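Local coordinates for protein carbon monoxide dehydrogenase (Thermococcus sp. AM4, PDB 6T7J) that probably catalyses the reversible oxidation of carbon monoxide to carbon dioxide, its metal cluster C being nickel-free in this form, at residues 520-525 and 561-566; 549-554 and 573-578. All blocks are in the same frame, centred on the assembly; numbering follows the deposited sequence.

Contact 1 (520-525 and 561-566). With MSK (Broken Fe4S4 cluster), chain F.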
ATOM      1  N   GLY A 520      -2.175 -27.264   4.535  1.00 49.62           N
ATOM      2  CA  GLY A 520      -3.328 -26.411   4.314  1.00 51.13           C
ATOM      3  C   GLY A 520      -3.067 -25.365   3.238  1.00 51.85           C
ATOM      4  O   GLY A 520      -2.408 -25.638   2.231  1.00 50.01           O
ATOM      5  N   SER A 521      -3.594 -24.164   3.470  1.00 46.31           N
ATOM      6  CA  SER A 521      -3.640 -23.092   2.490  1.00 49.69           C
ATOM      7  C   SER A 521      -2.491 -22.109   2.712  1.00 50.65           C
ATOM      8  O   SER A 521      -1.600 -22.331   3.537  1.00 49.94           O
ATOM      9  CB  SER A 521      -4.998 -22.391   2.559  1.00 48.66           C
ATOM     10  OG  SER A 521      -5.201 -21.803   3.834  1.00 41.55           O
ATOM     11  N   CYS A 522      -2.524 -20.996   1.971  1.00 50.77           N
ATOM     12  CA  CYS A 522      -1.432 -20.027   2.023  1.00 50.34           C
ATOM     13  C   CYS A 522      -1.325 -19.375   3.394  1.00 49.79           C
ATOM     14  O   CYS A 522      -0.215 -19.109   3.872  1.00 46.58           O
ATOM     15  CB  CYS A 522      -1.618 -18.964   0.940  1.00 51.22           C
ATOM     16  SG  CYS A 522      -0.752 -19.317  -0.603  1.00 71.90           S
ATOM     17  N   VAL A 523      -2.460 -19.092   4.039  1.00 46.56           N
ATOM     18  CA  VAL A 523      -2.394 -18.582   5.404  1.00 48.16           C
ATOM     19  C   VAL A 523      -1.934 -19.679   6.355  1.00 48.71           C
ATOM     20  O   VAL A 523      -1.304 -19.400   7.385  1.00 51.63           O
ATOM     21  CB  VAL A 523      -3.748 -17.986   5.830  1.00 51.74           C
ATOM     22  CG1 VAL A 523      -4.000 -16.667   5.103  1.00 48.60           C
ATOM     23  CG2 VAL A 523      -4.875 -18.973   5.574  1.00 43.69           C
ATOM     24  N   ASP A 524      -2.206 -20.940   6.015  1.00 43.92           N
ATOM     25  CA  ASP A 524      -1.778 -22.057   6.846  1.00 51.35           C
ATOM     26  C   ASP A 524      -0.275 -22.282   6.813  1.00 51.55           C
ATOM     27  O   ASP A 524       0.203 -23.206   7.482  1.00 44.25           O
ATOM     28  CB  ASP A 524      -2.505 -23.335   6.428  1.00 50.78           C
ATOM     29  CG  ASP A 524      -3.921 -23.391   6.958  1.00 52.39           C
ATOM     30  OD1 ASP A 524      -4.345 -22.414   7.612  1.00 54.97           O
ATOM     31  OD2 ASP A 524      -4.608 -24.408   6.723  1.00 50.78           O
ATOM     32  N   CYS A 525       0.484 -21.482   6.059  1.00 49.00           N
ATOM     33  CA  CYS A 525       1.924 -21.449   6.283  1.00 44.55           C
ATOM     34  C   CYS A 525       2.236 -21.056   7.718  1.00 48.37           C
ATOM     35  O   CYS A 525       3.298 -21.416   8.240  1.00 42.30           O
ATOM     36  CB  CYS A 525       2.607 -20.483   5.317  1.00 39.29           C
ATOM     37  SG  CYS A 525       2.455 -20.906   3.579  1.00 57.14           S
ATOM     38  N   VAL A 561       5.683 -13.225  -1.861  1.00 42.86           N
ATOM     39  CA  VAL A 561       6.824 -12.419  -1.437  1.00 39.93           C
ATOM     40  C   VAL A 561       6.765 -12.170   0.063  1.00 45.34           C
ATOM     41  O   VAL A 561       7.773 -12.300   0.770  1.00 44.19           O
ATOM     42  CB  VAL A 561       6.878 -11.101  -2.228  1.00 42.01           C
ATOM     43  CG1 VAL A 561       8.084 -10.278  -1.797  1.00 44.81           C
ATOM     44  CG2 VAL A 561       6.919 -11.383  -3.721  1.00 42.53           C
ATOM     45  N   SER A 562       5.582 -11.816   0.577  1.00 42.20           N
ATOM     46  CA  SER A 562       5.443 -11.628   2.019  1.00 45.60           C
ATOM     47  C   SER A 562       5.742 -12.917   2.778  1.00 44.22           C
ATOM     48  O   SER A 562       6.407 -12.894   3.822  1.00 42.11           O
ATOM     49  CB  SER A 562       4.038 -11.127   2.356  1.00 42.04           C
ATOM     50  OG  SER A 562       3.885 -10.977   3.756  1.00 46.04           O
ATOM     51  N   ILE A 563       5.259 -14.051   2.263  1.00 42.62           N
ATOM     52  CA  ILE A 563       5.468 -15.334   2.935  1.00 44.03           C
ATOM     53  C   ILE A 563       6.953 -15.675   2.981  1.00 45.10           C
ATOM     54  O   ILE A 563       7.485 -16.066   4.027  1.00 40.34           O
ATOM     55  CB  ILE A 563       4.659 -16.444   2.242  1.00 44.60           C
ATOM     56  CG1 ILE A 563       3.163 -16.260   2.494  1.00 43.35           C
ATOM     57  CG2 ILE A 563       5.113 -17.813   2.724  1.00 41.20           C
ATOM     58  CD1 ILE A 563       2.287 -17.031   1.532  1.00 45.11           C
ATOM     59  N   GLY A 564       7.638 -15.549   1.843  1.00 42.62           N
ATOM     60  CA  GLY A 564       9.064 -15.826   1.820  1.00 40.42           C
ATOM     61  C   GLY A 564       9.844 -14.895   2.726  1.00 48.54           C
ATOM     62  O   GLY A 564      10.787 -15.315   3.405  1.00 45.51           O
ATOM     63  N   THR A 565       9.445 -13.620   2.769  1.00 44.75           N
ATOM     64  CA  THR A 565      10.150 -12.668   3.617  1.00 44.72           C
ATOM     65  C   THR A 565       9.966 -12.998   5.094  1.00 44.21           C
ATOM     66  O   THR A 565      10.922 -12.909   5.870  1.00 41.58           O
ATOM     67  CB  THR A 565       9.687 -11.242   3.321  1.00 43.83           C
ATOM     68  OG1 THR A 565       9.885 -10.954   1.932  1.00 37.99           O
ATOM     69  CG2 THR A 565      10.480 -10.244   4.157  1.00 34.96           C
ATOM     70  N   TYR A 566       8.756 -13.390   5.508  1.00 44.31           N
ATOM     71  CA  TYR A 566       8.595 -13.708   6.924  1.00 43.31           C
ATOM     72  C   TYR A 566       9.124 -15.092   7.267  1.00 48.63           C
ATOM     73  O   TYR A 566       9.430 -15.350   8.437  1.00 44.06           O
ATOM     74  CB  TYR A 566       7.137 -13.526   7.384  1.00 41.76           C
ATOM     75  CG  TYR A 566       6.078 -14.558   7.014  1.00 42.07           C
ATOM     76  CD1 TYR A 566       6.165 -15.882   7.433  1.00 45.35           C
ATOM     77  CD2 TYR A 566       4.943 -14.174   6.314  1.00 41.77           C
ATOM     78  CE1 TYR A 566       5.180 -16.800   7.115  1.00 44.18           C
ATOM     79  CE2 TYR A 566       3.952 -15.085   5.995  1.00 41.91           C
ATOM     80  CZ  TYR A 566       4.076 -16.393   6.398  1.00 42.93           C
ATOM     81  OH  TYR A 566       3.090 -17.299   6.083  1.00 48.14           O
TER
HETATM   82  S1  MSK F 703      -3.776 -19.506  -4.315  0.82 53.76           S
HETATM   83  S3  MSK F 703      -1.153 -17.312  -3.707  1.00 60.52           S
HETATM   84  S4  MSK F 703      -1.379 -18.849  -6.768  0.64 51.58           S
HETATM   85  S5  MSK F 703      -0.802 -20.522  -3.803  1.00 55.01           S
HETATM   86 FE1  MSK F 703      -3.589 -18.985  -2.124  0.87 63.68          FE
HETATM   87 FE2  MSK F 703      -2.043 -20.503  -5.505  0.62 47.25          FE
HETATM   88 FE3  MSK F 703      -0.040 -18.687  -5.058  0.55 48.47          FE
HETATM   89 FE4  MSK F 703      -2.600 -17.840  -5.313  0.75 48.49          FE

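Contact 2 (549-554 and 573-578)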
ATOM      1  N   ALA A 549      14.450 -26.008   5.935  1.00 53.10           N
ATOM      2  CA  ALA A 549      14.459 -25.027   4.862  1.00 52.86           C
ATOM      3  C   ALA A 549      13.030 -24.800   4.389  1.00 51.03           C
ATOM      4  O   ALA A 549      12.115 -25.553   4.724  1.00 51.82           O
ATOM      5  CB  ALA A 549      15.354 -25.471   3.700  1.00 48.08           C
ATOM      6  N   GLY A 550      12.847 -23.732   3.616  1.00 46.61           N
ATOM      7  CA  GLY A 550      11.588 -23.482   2.952  1.00 45.20           C
ATOM      8  C   GLY A 550      11.834 -23.200   1.484  1.00 49.65           C
ATOM      9  O   GLY A 550      12.949 -22.892   1.072  1.00 46.66           O
ATOM     10  N   SER A 551      10.771 -23.307   0.691  1.00 47.79           N
ATOM     11  CA  SER A 551      10.933 -23.086  -0.740  1.00 45.23           C
ATOM     12  C   SER A 551       9.619 -22.651  -1.370  1.00 43.63           C
ATOM     13  O   SER A 551       8.551 -23.156  -1.016  1.00 44.45           O
ATOM     14  CB  SER A 551      11.447 -24.348  -1.440  1.00 45.30           C
ATOM     15  OG  SER A 551      10.921 -24.436  -2.753  1.00 51.18           O
ATOM     16  N   ALA A 552       9.721 -21.715  -2.317  1.00 44.98           N
ATOM     17  CA  ALA A 552       8.621 -21.318  -3.195  1.00 44.56           C
ATOM     18  C   ALA A 552       9.089 -21.537  -4.629  1.00 48.09           C
ATOM     19  O   ALA A 552       9.649 -20.624  -5.258  1.00 41.51           O
ATOM     20  CB  ALA A 552       8.209 -19.868  -2.954  1.00 37.48           C
ATOM     21  N   PRO A 553       8.880 -22.731  -5.188  1.00 50.01           N
ATOM     22  CA  PRO A 553       9.519 -23.054  -6.474  1.00 48.69           C
ATOM     23  C   PRO A 553       8.933 -22.317  -7.666  1.00 43.89           C
ATOM     24  O   PRO A 553       9.655 -22.091  -8.644  1.00 50.30           O
ATOM     25  CB  PRO A 553       9.310 -24.571  -6.602  1.00 46.76           C
ATOM     26  CG  PRO A 553       8.882 -25.039  -5.245  1.00 49.17           C
ATOM     27  CD  PRO A 553       8.173 -23.886  -4.616  1.00 44.26           C
ATOM     28  N   GLU A 554       7.652 -21.953  -7.638  1.00 43.01           N
ATOM     29  CA  GLU A 554       6.983 -21.404  -8.815  1.00 42.83           C
ATOM     30  C   GLU A 554       6.114 -20.209  -8.438  1.00 47.18           C
ATOM     31  O   GLU A 554       5.033 -20.003  -9.002  1.00 39.08           O
ATOM     32  CB  GLU A 554       6.146 -22.474  -9.520  1.00 36.73           C
ATOM     33  CG  GLU A 554       6.899 -23.767  -9.815  1.00 45.35           C
ATOM     34  CD  GLU A 554       5.991 -24.892 -10.267  1.00 48.04           C
ATOM     35  OE1 GLU A 554       4.880 -24.607 -10.761  1.00 51.70           O
ATOM     36  OE2 GLU A 554       6.391 -26.066 -10.131  1.00 49.12           O
ATOM     37  N   PHE A 573      16.263 -20.674   6.093  1.00 52.13           N
ATOM     38  CA  PHE A 573      16.806 -20.579   4.745  1.00 47.02           C
ATOM     39  C   PHE A 573      15.700 -20.835   3.727  1.00 44.44           C
ATOM     40  O   PHE A 573      15.073 -21.898   3.737  1.00 47.90           O
ATOM     41  CB  PHE A 573      17.938 -21.597   4.607  1.00 49.32           C
ATOM     42  CG  PHE A 573      18.580 -21.639   3.254  1.00 47.90           C
ATOM     43  CD1 PHE A 573      19.514 -20.687   2.883  1.00 46.12           C
ATOM     44  CD2 PHE A 573      18.277 -22.659   2.365  1.00 40.29           C
ATOM     45  CE1 PHE A 573      20.117 -20.737   1.640  1.00 49.17           C
ATOM     46  CE2 PHE A 573      18.875 -22.713   1.122  1.00 43.38           C
ATOM     47  CZ  PHE A 573      19.798 -21.755   0.762  1.00 47.11           C
ATOM     48  N   THR A 574      15.455 -19.861   2.851  1.00 42.98           N
ATOM     49  CA  THR A 574      14.276 -19.857   1.991  1.00 48.54           C
ATOM     50  C   THR A 574      14.697 -19.768   0.529  1.00 46.41           C
ATOM     51  O   THR A 574      15.297 -18.772   0.111  1.00 44.97           O
ATOM     52  CB  THR A 574      13.347 -18.695   2.352  1.00 48.81           C
ATOM     53  OG1 THR A 574      12.902 -18.844   3.707  1.00 45.94           O
ATOM     54  CG2 THR A 574      12.137 -18.659   1.426  1.00 43.83           C
ATOM     55  N   HIS A 575      14.359 -20.798  -0.243  1.00 45.08           N
ATOM     56  CA  HIS A 575      14.698 -20.875  -1.657  1.00 45.85           C
ATOM     57  C   HIS A 575      13.563 -20.331  -2.514  1.00 43.49           C
ATOM     58  O   HIS A 575      12.383 -20.536  -2.213  1.00 44.45           O
ATOM     59  CB  HIS A 575      14.994 -22.321  -2.060  1.00 43.31           C
ATOM     60  CG  HIS A 575      14.691 -22.622  -3.496  1.00 47.49           C
ATOM     61  ND1 HIS A 575      13.581 -23.337  -3.892  1.00 45.70           N
ATOM     62  CD2 HIS A 575      15.355 -22.301  -4.633  1.00 45.76           C
ATOM     63  CE1 HIS A 575      13.576 -23.447  -5.209  1.00 49.68           C
ATOM     64  NE2 HIS A 575      14.640 -22.824  -5.683  1.00 48.11           N
ATOM     65  N   LEU A 576      13.933 -19.634  -3.586  1.00 47.21           N
ATOM     66  CA  LEU A 576      12.991 -19.142  -4.580  1.00 44.34           C
ATOM     67  C   LEU A 576      13.293 -19.805  -5.916  1.00 45.37           C
ATOM     68  O   LEU A 576      14.449 -19.836  -6.350  1.00 49.44           O
ATOM     69  CB  LEU A 576      13.074 -17.620  -4.720  1.00 45.35           C
ATOM     70  CG  LEU A 576      12.948 -16.789  -3.444  1.00 47.79           C
ATOM     71  CD1 LEU A 576      12.907 -15.311  -3.790  1.00 47.80           C
ATOM     72  CD2 LEU A 576      11.711 -17.196  -2.657  1.00 48.33           C
ATOM     73  N   GLY A 577      12.258 -20.332  -6.561  1.00 45.37           N
ATOM     74  CA  GLY A 577      12.420 -20.965  -7.854  1.00 47.64           C
ATOM     75  C   GLY A 577      12.090 -20.033  -9.000  1.00 45.45           C
ATOM     76  O   GLY A 577      12.299 -20.369 -10.169  1.00 48.49           O
ATOM     77  N   VAL A 578      11.557 -18.861  -8.671  1.00 42.55           N
ATOM     78  CA  VAL A 578      11.335 -17.784  -9.628  1.00 39.71           C
ATOM     79  C   VAL A 578      12.152 -16.588  -9.162  1.00 45.62           C
ATOM     80  O   VAL A 578      12.142 -16.251  -7.972  1.00 45.55           O
ATOM     81  CB  VAL A 578       9.841 -17.426  -9.753  1.00 47.83           C
ATOM     82  CG1 VAL A 578       9.652 -16.175 -10.597  1.00 42.77           C
ATOM     83  CG2 VAL A 578       9.064 -18.593 -10.349  1.00 47.02           C
TER

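Contact 1 (520-525 and 561-566)
C525 and I563 have the nearest pair of CA atoms across the two segments, 7.8 Å apart: a type I beta turn from C522 to C525 faces the helix 558-569. The setting is a parallel alpha/beta fold, in which the turn belongs to the loop between the outermost strand 516-518 and helix 525-538. The turn is closed by a weak bond from C525 N to C522 O (3.3 Å), whereas the helix keeps its i to i-4 bonds, T565 N to V561 O and Y566 N to S562 O. The contact itself rests on side-chain packing, a small instance of how a loop lining a cluster pocket can be backed by apolar atoms. I563 divides its branches between the two cysteines. Its CG2 lies 4.2 Å from C525 SG, while CD1, at the end of the other branch, comes within 4.0 Å of C522 O. With SG anti to its carbonyl carbon (chi1 -62°), C525 presents the sulfur to I563 CG2. Y566 adopts the torsion least expected in a helix, CG lying between the backbone N and the carbonyl carbon (chi1 76°), and its ring then has I563 O 3.6 Å above one face, over the centre. The phenol oxygen reaches the turn: C525 CB sits near the ring plane, 3.3 Å from Y566 OH. D524 forms a salt bridge with R527 and a hydrogen bond to T235. I563 and V523 also pack on H100 of helix 81-115. C522 belongs to the pocket of the broken Fe4S4 cluster, and its SG ends 3.2 Å from FE1, longer than a usual iron-thiolate bond.

Contact 2 (549-554 and 573-578)
H575 turns the edge of its imidazole to S551: the serine CB lies in the ring plane, and OG, near that plane, shares a 3.1 Å hydrogen bond with ND1. A552 N and P553 CA approach the same ring obliquely. The F573 ring likewise receives A549 CB at its edge, 4.3 Å from CD2. These groups decorate neighbouring parallel strands of a beta-alpha-beta unit, 548-552 and 574-576, whose connecting helix is 558-569; the strand axes run at 21° to each other. H575 CG is roughly anti to the backbone N (chi1 151°), and H575 and S551 have their CB atoms on the same face of the sheet, where ND1 meets OG. The far nitrogen, NE2, bonds to E607 O, and A613 and I617 of helix 610-627 touch the side chain. On the other face, A552 CB packs against L576 CD2. Between the strands runs the parallel ladder: F573 O accepts from G550 N, G550 O from H575 N in a nearly straight bond (175°), and H575 O from A552 N. A552 O then takes G577 N at 2.9 Å, the donor standing above the carbonyl plane, which carries the pairing one residue past strand 574-576. There G577 CA comes 3.1 Å from P553 O.

How the contacts relate
Both contacts are buried, and they use the same beta-alpha-beta unit in different ways. Contact 2 joins its two strands inside the parallel sheet, neither strand being outermost; contact 1 sets the helix between them against a loop that comes earlier in the chain, and the four segments therefore alternate along the sequence. Contact 1 is nearer the centre of the chain, the contacts' own centres being about 12 Å apart, and they meet directly where G564 O lies 4.1 Å from T574 CG2. The chemistry follows the position: backbone hydrogen bonds and a serine-histidine pair bind strand to strand, whereas sulfur, aliphatic and aromatic packing sets the helix against a loop beside the metal cluster, with far less surface buried.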